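Local coordinates for pectate lyase (Bacillus subtilis, PDB 5AMV), which cleaves polygalacturonate by calcium-dependent elimination, releasing oligosaccharides with unsaturated galacturonosyl groups at their non-reducing ends, at residues Asn39-Val42 and Ser43-Lys47. Residues are numbered along the deposited sequence; the frame is centred on the assembly and turned at random.
Sequences NQLV and SALGK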
ATOM      1  N   ASN A  39      -8.877  18.491 -10.884  1.00  8.66           N
ATOM      2  CA  ASN A  39      -9.052  18.723 -12.335  1.00  9.29           C
ATOM      3  C   ASN A  39      -7.725  18.774 -13.069  1.00  8.72           C
ATOM      4  O   ASN A  39      -7.560  18.129 -14.125  1.00  9.27           O
ATOM      5  CB  ASN A  39      -9.798  20.031 -12.583  1.00  8.98           C
ATOM      6  CG  ASN A  39     -11.272  19.934 -12.219  1.00  9.72           C
ATOM      7  OD1 ASN A  39     -11.861  18.822 -12.215  1.00 10.74           O
ATOM      8  ND2 ASN A  39     -11.871  21.097 -11.867  1.00 10.53           N
ATOM      9  N   GLN A  40      -6.775  19.504 -12.480  1.00  8.70           N
ATOM     10  CA  GLN A  40      -5.441  19.612 -13.069  1.00  9.26           C
ATOM     11  C   GLN A  40      -4.731  18.263 -13.116  1.00  9.03           C
ATOM     12  O   GLN A  40      -4.047  17.952 -14.110  1.00  8.69           O
ATOM     13  CB  GLN A  40      -4.590  20.664 -12.370  1.00  8.02           C
ATOM     14  CG  GLN A  40      -5.158  22.079 -12.526  1.00 10.89           C
ATOM     15  CD  GLN A  40      -4.299  23.147 -11.879  1.00 14.76           C
ATOM     16  OE1 GLN A  40      -3.420  22.871 -11.064  1.00 11.18           O
ATOM     17  NE2 GLN A  40      -4.577  24.413 -12.235  1.00 15.64           N
ATOM     18  N   LEU A  41      -4.864  17.479 -12.041  1.00  8.96           N
ATOM     19  CA  LEU A  41      -4.243  16.158 -12.034  1.00  9.55           C
ATOM     20  C   LEU A  41      -4.823  15.241 -13.114  1.00  9.09           C
ATOM     21  O   LEU A  41      -4.070  14.639 -13.868  1.00  9.34           O
ATOM     22  CB  LEU A  41      -4.310  15.548 -10.620  1.00  9.55           C
ATOM     23  CG  LEU A  41      -3.833  14.088 -10.537  1.00  8.61           C
ATOM     24  CD1 LEU A  41      -2.293  14.036 -10.811  1.00  8.20           C
ATOM     25  CD2 LEU A  41      -4.151  13.517  -9.178  1.00 10.39           C
ATOM     26  N   VAL A  42      -6.156  15.159 -13.215  1.00  9.00           N
ATOM     27  CA  VAL A  42      -6.853  14.353 -14.213  1.00 10.47           C
ATOM     28  C   VAL A  42      -6.422  14.786 -15.650  1.00 10.48           C
ATOM     29  O   VAL A  42      -6.083  13.941 -16.534  1.00 10.99           O
ATOM     30  CB  VAL A  42      -8.383  14.464 -13.950  1.00 11.45           C
ATOM     31  CG1 VAL A  42      -9.216  14.001 -15.181  1.00 12.72           C
ATOM     32  CG2 VAL A  42      -8.748  13.690 -12.655  1.00  9.35           C
ATOM     33  N   SER A  43      -6.406  16.101 -15.874  1.00 10.81           N
ATOM     34  CA  SER A  43      -5.917  16.676 -17.131  0.50 11.35           C
ATOM     35  C   SER A  43      -4.489  16.241 -17.494  1.00 11.69           C
ATOM     36  O   SER A  43      -4.225  15.801 -18.636  1.00 12.10           O
ATOM     37  CB  SER A  43      -5.982  18.196 -17.046  0.50 11.45           C
ATOM     38  OG  SER A  43      -7.327  18.621 -16.954  0.50 12.24           O
ATOM     39  N   ALA A  44      -3.563  16.376 -16.538  1.00 11.50           N
ATOM     40  CA  ALA A  44      -2.139  16.010 -16.775  1.00 11.54           C
ATOM     41  C   ALA A  44      -1.975  14.514 -17.074  1.00 12.16           C
ATOM     42  O   ALA A  44      -1.187  14.139 -17.967  1.00 12.67           O
ATOM     43  CB  ALA A  44      -1.207  16.422 -15.587  1.00 12.15           C
ATOM     44  N   LEU A  45      -2.683  13.661 -16.333  1.00 11.48           N
ATOM     45  CA  LEU A  45      -2.593  12.210 -16.573  1.00 11.04           C
ATOM     46  C   LEU A  45      -3.154  11.801 -17.943  1.00 12.27           C
ATOM     47  O   LEU A  45      -2.603  10.937 -18.633  1.00 11.62           O
ATOM     48  CB  LEU A  45      -3.315  11.394 -15.473  1.00  9.89           C
ATOM     49  CG  LEU A  45      -2.801  11.551 -14.050  1.00  9.55           C
ATOM     50  CD1 LEU A  45      -3.814  10.932 -13.048  1.00  8.93           C
ATOM     51  CD2 LEU A  45      -1.370  10.935 -13.886  1.00 10.85           C
ATOM     52  N   GLY A  46      -4.276  12.402 -18.326  1.00 13.42           N
ATOM     53  CA  GLY A  46      -4.960  11.973 -19.547  1.00 14.14           C
ATOM     54  C   GLY A  46      -5.429  10.522 -19.470  1.00 15.19           C
ATOM     55  O   GLY A  46      -5.668   9.970 -18.383  1.00 14.30           O
ATOM     56  N   LYS A  47      -5.558   9.892 -20.638  1.00 16.56           N
ATOM     57  CA  LYS A  47      -6.131   8.546 -20.728  1.00 17.37           C
ATOM     58  C   LYS A  47      -5.178   7.514 -20.136  1.00 17.52           C
ATOM     59  O   LYS A  47      -3.968   7.751 -20.117  1.00 15.34           O
ATOM     60  CB  LYS A  47      -6.416   8.181 -22.187  1.00 18.57           C
ATOM     61  CG  LYS A  47      -7.557   8.958 -22.839  1.00 22.35           C
ATOM     62  CD  LYS A  47      -7.584   8.652 -24.323  1.00 25.46           C
ATOM     63  CE  LYS A  47      -8.757   9.338 -24.996  1.00 30.12           C
ATOM     64  NZ  LYS A  47      -8.367   9.735 -26.381  1.00 33.73           N
TER
HETATM   65  O   HOH W   1      -7.116  11.473 -16.580  1.00 13.70           O
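Leu41 and Leu45 meet one turn apart on the buried side of helix 38-45, their side chains crossing at a slant. CG of Leu41 lies 4.0 Å from CD1 of Leu45. Leu45 CG is anti to its own carbonyl carbon (chi1 -61°) and beside its backbone N, which bonds to Leu41 O; CG therefore sits 3.3 Å from that oxygen. Beyond the helix, Leu45 packs on Ile56, Val123 and Pro126, and Leu41 on Met64. With an alanine at Leu45, Leu41 is likely to lose this neighbour and a gap to open against Ile56 and Val123.

In the conformer described, Ser43 OG donates to Asn39 O at 2.9 Å, from above the carbonyl plane (39° out of it). Ser43 N reaches the same oxygen at 2.9 Å from the opposite face.

Gly46 leaves the helix with positive phi (62°). Its N still bonds to Val42 O at 3.0 Å, and one water donates to both Val42 O and Gly46 O.

The helix follows strand 32-35 and precedes strand 54-58 in the chain, and Ala44 packs against both. It covers part of the right-handed parallel beta-helix, away from the calcium and glycan sites. Its inner contacts are apolar, while Asn39 O takes a second bond from the Ser43 hydroxyl in that conformer, and Val42 O, at the helix end, one from water.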